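Local coordinates for protein phosphoribosylaminoimidazole carboxylase (Bombyx mori, PDB 4JA0) that probably catalyses two steps of de novo purine biosynthesis, carboxylating aminoimidazole ribonucleotide and joining the product to aspartate to form SAICAR, at residues His267-Pro276 / Gly293-Ser302; Glu318-Val329 / Asn343-Pro353. One frame throughout, in Å; residues are numbered along the deposited sequence.

Contact 1: His267-Pro276 / Gly293-Ser302; sequences HKVVVFMGSP and GLDVDLRVTS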
loop_
_atom_site.group_PDB
_atom_site.type_symbol
_atom_site.label_atom_id
_atom_site.label_comp_id
_atom_site.label_asym_id
_atom_site.label_seq_id
_atom_site.Cartn_x
_atom_site.Cartn_y
_atom_site.Cartn_z
ATOM N N HIS A 267 18.490 27.672 -25.938
ATOM C CA HIS A 267 18.012 26.444 -25.319
ATOM C C HIS A 267 16.532 26.286 -25.522
ATOM O O HIS A 267 15.819 27.237 -25.827
ATOM C CB HIS A 267 18.354 26.402 -23.828
ATOM C CG HIS A 267 17.990 27.657 -23.095
ATOM N ND1 HIS A 267 16.685 28.053 -22.887
ATOM C CD2 HIS A 267 18.775 28.625 -22.557
ATOM C CE1 HIS A 267 16.683 29.204 -22.236
ATOM N NE2 HIS A 267 17.937 29.570 -22.022
ATOM N N LYS A 268 16.090 25.048 -25.417
ATOM C CA LYS A 268 14.680 24.757 -25.523
ATOM C C LYS A 268 14.337 23.692 -24.496
ATOM O O LYS A 268 15.061 22.699 -24.344
ATOM C CB LYS A 268 14.324 24.298 -26.949
ATOM C CG LYS A 268 12.860 23.963 -27.148
ATOM C CD LYS A 268 12.004 25.218 -27.233
ATOM C CE LYS A 268 12.331 26.007 -28.500
ATOM N NZ LYS A 268 11.414 27.175 -28.709
ATOM N N VAL A 269 13.245 23.941 -23.784
ATOM C CA VAL A 269 12.602 22.967 -22.920
ATOM C C VAL A 269 11.347 22.535 -23.664
ATOM O O VAL A 269 10.512 23.371 -24.037
ATOM C CB VAL A 269 12.227 23.579 -21.542
ATOM C CG1 VAL A 269 11.266 22.700 -20.807
ATOM C CG2 VAL A 269 13.456 23.808 -20.717
ATOM N N VAL A 270 11.246 21.244 -23.952
ATOM C CA VAL A 270 10.065 20.729 -24.638
ATOM C C VAL A 270 9.260 19.844 -23.690
ATOM O O VAL A 270 9.796 18.885 -23.121
ATOM C CB VAL A 270 10.443 19.938 -25.907
ATOM C CG1 VAL A 270 9.198 19.573 -26.682
ATOM C CG2 VAL A 270 11.373 20.758 -26.773
ATOM N N VAL A 271 7.981 20.165 -23.514
ATOM C CA VAL A 271 7.106 19.319 -22.719
ATOM C C VAL A 271 6.224 18.470 -23.628
ATOM O O VAL A 271 5.390 19.003 -24.348
ATOM C CB VAL A 271 6.217 20.157 -21.796
ATOM C CG1 VAL A 271 5.471 19.253 -20.840
ATOM C CG2 VAL A 271 7.060 21.142 -21.007
ATOM N N PHE A 272 6.395 17.152 -23.604
ATOM C CA PHE A 272 5.490 16.270 -24.345
ATOM C C PHE A 272 4.384 15.802 -23.417
ATOM O O PHE A 272 4.672 15.185 -22.383
ATOM C CB PHE A 272 6.213 15.017 -24.849
ATOM C CG PHE A 272 7.116 15.246 -26.022
ATOM C CD1 PHE A 272 7.075 16.427 -26.741
ATOM C CD2 PHE A 272 7.998 14.256 -26.419
ATOM C CE1 PHE A 272 7.919 16.617 -27.831
ATOM C CE2 PHE A 272 8.843 14.444 -27.496
ATOM C CZ PHE A 272 8.804 15.624 -28.202
ATOM N N MET A 273 3.128 16.081 -23.762
ATOM C CA MET A 273 2.020 15.485 -23.025
ATOM C C MET A 273 1.369 14.403 -23.895
ATOM O O MET A 273 1.177 14.595 -25.103
ATOM C CB MET A 273 0.999 16.539 -22.606
ATOM C CG MET A 273 0.463 17.273 -23.780
ATOM S SD MET A 273 -0.104 18.944 -23.484
ATOM C CE MET A 273 -1.706 18.565 -22.841
ATOM N N GLY A 274 1.040 13.266 -23.280
ATOM C CA GLY A 274 0.445 12.139 -23.991
ATOM C C GLY A 274 -0.999 12.340 -24.420
ATOM O O GLY A 274 -1.500 11.645 -25.305
ATOM N N SER A 275 -1.666 13.300 -23.783
ATOM C CA SER A 275 -3.058 13.641 -24.086
ATOM C C SER A 275 -3.301 15.135 -23.889
ATOM O O SER A 275 -2.721 15.739 -22.990
ATOM C CB SER A 275 -4.012 12.869 -23.180
ATOM O OG SER A 275 -5.266 13.530 -23.112
ATOM N N PRO A 276 -4.157 15.738 -24.734
ATOM C CA PRO A 276 -4.522 17.156 -24.563
ATOM C C PRO A 276 -5.238 17.464 -23.236
ATOM O O PRO A 276 -5.376 18.632 -22.880
ATOM C CB PRO A 276 -5.460 17.430 -25.751
ATOM C CG PRO A 276 -5.906 16.075 -26.226
ATOM C CD PRO A 276 -4.763 15.147 -25.943
ATOM N N GLY A 293 12.953 32.229 -17.089
ATOM C CA GLY A 293 13.636 32.669 -18.291
ATOM C C GLY A 293 13.880 31.594 -19.335
ATOM O O GLY A 293 14.828 31.694 -20.101
ATOM N N LEU A 294 13.066 30.550 -19.343
ATOM C CA LEU A 294 13.255 29.453 -20.292
ATOM C C LEU A 294 12.361 29.570 -21.535
ATOM O O LEU A 294 11.292 30.186 -21.483
ATOM C CB LEU A 294 13.023 28.108 -19.594
ATOM C CG LEU A 294 13.923 27.796 -18.396
ATOM C CD1 LEU A 294 13.553 26.448 -17.800
ATOM C CD2 LEU A 294 15.392 27.793 -18.801
ATOM N N ASP A 295 12.812 28.989 -22.648
ATOM C CA ASP A 295 11.997 28.907 -23.849
ATOM C C ASP A 295 11.350 27.541 -23.887
ATOM O O ASP A 295 12.030 26.509 -23.996
ATOM C CB ASP A 295 12.838 29.094 -25.107
ATOM C CG ASP A 295 13.708 30.294 -25.025
ATOM O OD1 ASP A 295 13.416 31.163 -24.178
ATOM O OD2 ASP A 295 14.689 30.360 -25.793
ATOM N N VAL A 296 10.029 27.547 -23.830
ATOM C CA VAL A 296 9.265 26.347 -23.627
ATOM C C VAL A 296 8.318 26.097 -24.778
ATOM O O VAL A 296 7.543 26.978 -25.148
ATOM C CB VAL A 296 8.444 26.481 -22.348
ATOM C CG1 VAL A 296 7.766 25.145 -21.984
ATOM C CG2 VAL A 296 9.331 26.964 -21.261
ATOM N N ASP A 297 8.345 24.869 -25.293
ATOM C CA ASP A 297 7.362 24.402 -26.261
ATOM C C ASP A 297 6.498 23.327 -25.626
ATOM O O ASP A 297 7.005 22.410 -24.971
ATOM C CB ASP A 297 8.031 23.811 -27.498
ATOM C CG ASP A 297 8.200 24.810 -28.594
ATOM O OD1 ASP A 297 7.529 25.864 -28.533
ATOM O OD2 ASP A 297 8.967 24.512 -29.538
ATOM N N LEU A 298 5.190 23.449 -25.823
ATOM C CA LEU A 298 4.251 22.424 -25.395
ATOM C C LEU A 298 3.863 21.570 -26.599
ATOM O O LEU A 298 3.375 22.090 -27.602
ATOM C CB LEU A 298 3.003 23.065 -24.793
ATOM C CG LEU A 298 3.186 23.900 -23.526
ATOM C CD1 LEU A 298 1.839 24.378 -22.988
ATOM C CD2 LEU A 298 3.939 23.110 -22.465
ATOM N N ARG A 299 4.070 20.263 -26.508
ATOM C CA ARG A 299 3.706 19.390 -27.610
ATOM C C ARG A 299 2.813 18.242 -27.146
ATOM O O ARG A 299 2.920 17.778 -26.021
ATOM C CB ARG A 299 4.958 18.846 -28.311
ATOM C CG ARG A 299 5.975 19.893 -28.677
ATOM C CD ARG A 299 5.414 20.845 -29.701
ATOM N NE ARG A 299 4.883 20.110 -30.832
ATOM C CZ ARG A 299 5.585 19.825 -31.927
ATOM N NH1 ARG A 299 6.850 20.218 -32.028
ATOM N NH2 ARG A 299 5.022 19.129 -32.910
ATOM N N VAL A 300 1.931 17.789 -28.022
ATOM C CA VAL A 300 1.079 16.668 -27.706
ATOM C C VAL A 300 1.485 15.491 -28.586
ATOM O O VAL A 300 1.539 15.624 -29.795
ATOM C CB VAL A 300 -0.418 17.021 -27.926
ATOM C CG1 VAL A 300 -1.328 15.816 -27.621
ATOM C CG2 VAL A 300 -0.810 18.202 -27.064
ATOM N N THR A 301 1.800 14.361 -27.962
ATOM C CA THR A 301 2.104 13.109 -28.650
ATOM C C THR A 301 2.089 11.934 -27.682
ATOM O O THR A 301 2.459 12.064 -26.509
ATOM C CB THR A 301 3.456 13.130 -29.400
ATOM O OG1 THR A 301 3.579 11.937 -30.196
ATOM C CG2 THR A 301 4.630 13.230 -28.418
ATOM N N SER A 302 1.700 10.778 -28.203
ATOM C CA SER A 302 1.561 9.559 -27.428
ATOM C C SER A 302 2.696 8.596 -27.753
ATOM O O SER A 302 3.100 8.478 -28.899
ATOM C CB SER A 302 0.205 8.919 -27.766
ATOM O OG SER A 302 -0.167 7.869 -26.889
#

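Contact 2: Glu318-Val329 / Asn343-Pro353; sequences EDTHGALVFIAV and NTSYPVINCPP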
loop_
_atom_site.group_PDB
_atom_site.type_symbol
_atom_site.label_atom_id
_atom_site.label_comp_id
_atom_site.label_asym_id
_atom_site.label_seq_id
_atom_site.Cartn_x
_atom_site.Cartn_y
_atom_site.Cartn_z
ATOM N N GLU A 318 16.046 17.403 -31.871
ATOM C CA GLU A 318 17.434 16.972 -31.793
ATOM C C GLU A 318 18.330 17.581 -32.885
ATOM O O GLU A 318 19.562 17.419 -32.847
ATOM C CB GLU A 318 17.506 15.449 -31.830
ATOM C CG GLU A 318 17.225 14.790 -30.490
ATOM C CD GLU A 318 17.583 13.313 -30.480
ATOM O OE1 GLU A 318 17.951 12.781 -29.404
ATOM O OE2 GLU A 318 17.504 12.685 -31.559
ATOM N N ASP A 319 17.709 18.268 -33.845
ATOM C CA ASP A 319 18.422 19.066 -34.841
ATOM C C ASP A 319 18.696 20.453 -34.273
ATOM O O ASP A 319 18.060 21.440 -34.677
ATOM C CB ASP A 319 17.578 19.185 -36.106
ATOM C CG ASP A 319 18.269 19.953 -37.235
ATOM O OD1 ASP A 319 19.522 20.070 -37.248
ATOM O OD2 ASP A 319 17.526 20.441 -38.122
ATOM N N THR A 320 19.657 20.533 -33.355
ATOM C CA THR A 320 20.006 21.798 -32.730
ATOM C C THR A 320 21.471 21.806 -32.375
ATOM O O THR A 320 22.109 20.756 -32.404
ATOM C CB THR A 320 19.184 22.005 -31.416
ATOM O OG1 THR A 320 19.452 23.303 -30.862
ATOM C CG2 THR A 320 19.513 20.908 -30.376
ATOM N N HIS A 321 22.008 22.985 -32.061
ATOM C CA HIS A 321 23.310 23.056 -31.392
ATOM C C HIS A 321 23.169 23.728 -30.025
ATOM O O HIS A 321 24.145 23.918 -29.299
ATOM C CB HIS A 321 24.367 23.717 -32.278
ATOM C CG HIS A 321 24.855 22.826 -33.380
ATOM N ND1 HIS A 321 25.076 23.271 -34.667
ATOM C CD2 HIS A 321 25.200 21.514 -33.371
ATOM C CE1 HIS A 321 25.509 22.266 -35.411
ATOM N NE2 HIS A 321 25.597 21.189 -34.648
ATOM N N GLY A 322 21.930 24.032 -29.657
ATOM C CA GLY A 322 21.656 24.561 -28.340
ATOM C C GLY A 322 21.338 23.463 -27.346
ATOM O O GLY A 322 21.354 22.278 -27.678
ATOM N N ALA A 323 21.041 23.863 -26.115
ATOM C CA ALA A 323 20.720 22.914 -25.059
ATOM C C ALA A 323 19.267 22.453 -25.170
ATOM O O ALA A 323 18.388 23.197 -25.620
ATOM C CB ALA A 323 20.967 23.539 -23.710
ATOM N N LEU A 324 19.004 21.244 -24.697
ATOM C CA LEU A 324 17.701 20.667 -24.894
ATOM C C LEU A 324 17.285 19.840 -23.700
ATOM O O LEU A 324 18.003 18.931 -23.282
ATOM C CB LEU A 324 17.737 19.812 -26.164
ATOM C CG LEU A 324 16.459 19.138 -26.633
ATOM C CD1 LEU A 324 15.397 20.189 -26.867
ATOM C CD2 LEU A 324 16.748 18.358 -27.901
ATOM N N VAL A 325 16.119 20.155 -23.150
ATOM C CA VAL A 325 15.533 19.375 -22.064
ATOM C C VAL A 325 14.109 18.971 -22.400
ATOM O O VAL A 325 13.296 19.827 -22.765
ATOM C CB VAL A 325 15.520 20.160 -20.762
ATOM C CG1 VAL A 325 14.751 19.392 -19.721
ATOM C CG2 VAL A 325 16.926 20.386 -20.287
ATOM N N PHE A 326 13.810 17.677 -22.274
ATOM C CA PHE A 326 12.446 17.160 -22.456
ATOM C C PHE A 326 11.728 16.905 -21.141
ATOM O O PHE A 326 12.273 16.259 -20.237
ATOM C CB PHE A 326 12.457 15.858 -23.237
ATOM C CG PHE A 326 12.948 15.999 -24.626
ATOM C CD1 PHE A 326 12.277 16.814 -25.526
ATOM C CD2 PHE A 326 14.061 15.294 -25.052
ATOM C CE1 PHE A 326 12.727 16.946 -26.832
ATOM C CE2 PHE A 326 14.513 15.409 -26.362
ATOM C CZ PHE A 326 13.850 16.238 -27.252
ATOM N N ILE A 327 10.496 17.390 -21.049
ATOM C CA ILE A 327 9.640 17.068 -19.913
ATOM C C ILE A 327 8.493 16.191 -20.375
ATOM O O ILE A 327 7.777 16.554 -21.318
ATOM C CB ILE A 327 9.114 18.340 -19.220
ATOM C CG1 ILE A 327 10.300 19.082 -18.572
ATOM C CG2 ILE A 327 8.015 17.995 -18.192
ATOM C CD1 ILE A 327 9.956 20.446 -18.041
ATOM N N ALA A 328 8.362 15.022 -19.735
ATOM C CA ALA A 328 7.322 14.049 -20.098
ATOM C C ALA A 328 6.156 14.045 -19.132
ATOM O O ALA A 328 6.300 13.662 -17.958
ATOM C CB ALA A 328 7.911 12.643 -20.218
ATOM N N VAL A 329 4.994 14.426 -19.663
ATOM C CA VAL A 329 3.746 14.472 -18.905
ATOM C C VAL A 329 2.732 13.437 -19.409
ATOM O O VAL A 329 2.084 13.624 -20.437
ATOM C CB VAL A 329 3.121 15.878 -18.972
ATOM C CG1 VAL A 329 1.812 15.928 -18.192
ATOM C CG2 VAL A 329 4.088 16.907 -18.444
ATOM N N ASN A 343 15.461 6.690 -26.414
ATOM C CA ASN A 343 15.784 7.075 -27.778
ATOM C C ASN A 343 16.525 8.410 -27.900
ATOM O O ASN A 343 16.935 8.800 -28.994
ATOM C CB ASN A 343 14.518 7.065 -28.634
ATOM C CG ASN A 343 13.984 5.656 -28.864
ATOM O OD1 ASN A 343 14.431 4.946 -29.756
ATOM N ND2 ASN A 343 13.032 5.250 -28.052
ATOM N N THR A 344 16.728 9.103 -26.782
ATOM C CA THR A 344 17.495 10.345 -26.836
ATOM C C THR A 344 18.588 10.384 -25.799
ATOM O O THR A 344 18.624 9.588 -24.861
ATOM C CB THR A 344 16.602 11.615 -26.695
ATOM O OG1 THR A 344 17.278 12.749 -27.237
ATOM C CG2 THR A 344 16.264 11.886 -25.264
ATOM N N SER A 345 19.473 11.351 -25.950
ATOM C CA SER A 345 20.624 11.443 -25.089
ATOM C C SER A 345 20.467 12.684 -24.235
ATOM O O SER A 345 21.195 12.880 -23.257
ATOM C CB SER A 345 21.878 11.549 -25.950
ATOM O OG SER A 345 23.023 11.741 -25.149
ATOM N N TYR A 346 19.475 13.497 -24.578
ATOM C CA TYR A 346 19.170 14.677 -23.784
ATOM C C TYR A 346 18.375 14.260 -22.538
ATOM O O TYR A 346 17.614 13.281 -22.564
ATOM C CB TYR A 346 18.395 15.703 -24.638
ATOM C CG TYR A 346 19.192 16.140 -25.840
ATOM C CD1 TYR A 346 20.104 17.195 -25.755
ATOM C CD2 TYR A 346 19.061 15.473 -27.058
ATOM C CE1 TYR A 346 20.859 17.572 -26.846
ATOM C CE2 TYR A 346 19.802 15.846 -28.154
ATOM C CZ TYR A 346 20.699 16.895 -28.041
ATOM O OH TYR A 346 21.434 17.256 -29.136
ATOM N N PRO A 347 18.570 14.992 -21.438
ATOM C CA PRO A 347 17.873 14.717 -20.180
ATOM C C PRO A 347 16.359 14.704 -20.343
ATOM O O PRO A 347 15.791 15.580 -21.005
ATOM C CB PRO A 347 18.309 15.879 -19.281
ATOM C CG PRO A 347 18.889 16.919 -20.225
ATOM C CD PRO A 347 19.480 16.144 -21.330
ATOM N N VAL A 348 15.716 13.705 -19.743
ATOM C CA VAL A 348 14.267 13.577 -19.797
ATOM C C VAL A 348 13.724 13.561 -18.382
ATOM O O VAL A 348 14.117 12.719 -17.570
ATOM C CB VAL A 348 13.841 12.267 -20.501
ATOM C CG1 VAL A 348 12.347 12.044 -20.329
ATOM C CG2 VAL A 348 14.229 12.271 -21.976
ATOM N N ILE A 349 12.817 14.485 -18.083
ATOM C CA ILE A 349 12.182 14.549 -16.758
ATOM C C ILE A 349 10.707 14.199 -16.845
ATOM O O ILE A 349 9.985 14.737 -17.705
ATOM C CB ILE A 349 12.322 15.957 -16.110
ATOM C CG1 ILE A 349 13.781 16.432 -16.165
ATOM C CG2 ILE A 349 11.832 15.945 -14.667
ATOM C CD1 ILE A 349 13.936 17.890 -15.840
ATOM N N ASN A 350 10.282 13.288 -15.965
ATOM C CA ASN A 350 8.881 12.881 -15.847
ATOM C C ASN A 350 8.088 13.688 -14.833
ATOM O O ASN A 350 8.379 13.643 -13.631
ATOM C CB ASN A 350 8.795 11.433 -15.416
ATOM C CG ASN A 350 9.328 10.509 -16.435
ATOM O OD1 ASN A 350 9.054 10.672 -17.621
ATOM N ND2 ASN A 350 10.076 9.500 -15.991
ATOM N N CYS A 351 7.030 14.342 -15.296
ATOM C CA CYS A 351 6.147 15.056 -14.396
ATOM C C CYS A 351 4.703 14.625 -14.607
ATOM O O CYS A 351 3.954 15.237 -15.357
ATOM C CB CYS A 351 6.317 16.578 -14.582
ATOM S SG CYS A 351 5.421 17.577 -13.355
ATOM N N PRO A 352 4.310 13.538 -13.949
ATOM C CA PRO A 352 2.922 13.092 -14.077
ATOM C C PRO A 352 2.007 14.175 -13.541
ATOM O O PRO A 352 2.400 14.922 -12.643
ATOM C CB PRO A 352 2.867 11.864 -13.181
ATOM C CG PRO A 352 4.287 11.402 -13.089
ATOM C CD PRO A 352 5.109 12.639 -13.104
ATOM N N PRO A 353 0.826 14.314 -14.141
ATOM C CA PRO A 353 -0.171 15.274 -13.659
ATOM C C PRO A 353 -0.778 14.744 -12.378
ATOM O O PRO A 353 -0.617 13.553 -12.095
ATOM C CB PRO A 353 -1.200 15.321 -14.798
ATOM C CG PRO A 353 -1.012 14.033 -15.567
ATOM C CD PRO A 353 0.427 13.642 -15.395
HETATM O O HOH W 1 17.214 9.475 -31.865
#

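Contact 1: His267-Pro276 / Gly293-Ser302
Phe272 and Arg299 stand side by side from neighbouring parallel strands, Arg299 CB lying 3.6 Å from Phe272 CD1 and Arg299 CG at the ring edge in plane. Arg299 CB and CG do the touching; the guanidinium leads away, its plane 82° from the ring's, so the contact is aliphatic packing. One face of the ring takes Thr301 CG2, a CH-pi contact 4.2 Å from the centroid. With chi1 at -75°, Phe272 CG lies anti to the carbonyl carbon, which carries the ring alongside Thr301. On the same side of the sheet Lys268, bent at chi2 and chi3, lays CD 3.5 Å from Asp295 O and brings NZ to Asp297 OD2 in a long salt bridge of 3.7 Å. The reverse side is aliphatic: Val269 CG2 meets Leu294 CD1, Val271 CB lies 3.8 Å from Leu298 CD2, and Met273 CG is 3.6 Å from Val300 CG2. Six backbone hydrogen bonds fix the register, from Val269 N to Asp295 O (2.8 Å) as far as Thr301 N to Met273 O (2.9 Å). The strand axes diverge by only 22°.

Farther out, helix 307-317 covers Val270 and Phe272, and its Tyr317 OH bonds to both Asp297 OD2 and Arg299 NH1. Arg299 NH2 also forms a salt bridge with Asp417 of a second subunit, whose Leu420 packs on Met273 and Val300. Helices 279-291 and 380-391 cover the aliphatic side. The pairing closes a beta-alpha-beta crossover in which helix 279-291 links strands 267-273 and 296-300, at one edge, within this chain, of the parallel sheet of the AIR carboxylase domain.

Contact 2: Glu318-Val329 / Asn343-Pro353
Asn343 and Glu318 are bridged by a water that donates to Asn343 O (3.0 Å) and Glu318 OE2 (3.2 Å); the same carboxylate forms a salt bridge with Arg403 of a third subunit. Thr344 CG2 lies 4.1 Å from Phe326 CE2. Tyr346 takes Leu324 CD2 over the centre of one face, a CH-pi contact 3.8 Å from the centroid and 12° off the normal, while Glu318 CG lies 3.6 Å from Tyr346 CE2. Leu324 CG, anti to the backbone N (chi1 -177°), helps bring CD2 there. Tyr346 OH is hydrogen-bonded to Lys181 of the third subunit. An alanine at Tyr346 is likely to leave Leu324 without its aromatic cover and that lysine without its hydroxyl partner. Pro347 O receives Phe326 N at 3.2 Å, beginning a ladder that continues through Ile349, whose N bonds to Phe326 O and whose O accepts from Ala328 N. Asn350 OD1 approaches Ala328 CB to 3.5 Å, and Cys351 N closes the pairing on Ala328 O. Pro353 CD rests against Val329 CG1. Backbone bonds and apolar packing thus join the strands, whereas Tyr346 OH and one Glu318 oxygen turn to the neighbouring subunit, the other oxygen sharing a water with Asn343 O.

Overall arrangement
Contacts 1 and 2 follow one another along the chain and belong to a single parallel sheet, their centres about 9 Å apart. Strands 267-273 and 323-329 are the neighbours that join them: Val270 O and Ile327 N, 2.6 Å apart, and Phe272 N and Ile327 O, 2.7 Å apart, are probable hydrogen bonds. The resulting strand order runs 296-300, 267-273, 323-329, 348-350, with 375-376 beyond. Helix 307-317 touches Phe272 in contact 1 and Phe326 in contact 2, while helix 279-291 packs on Met273 and Ile327. Different neighbouring subunits meet the two contacts, consistent with a sheet built into an oligomeric core.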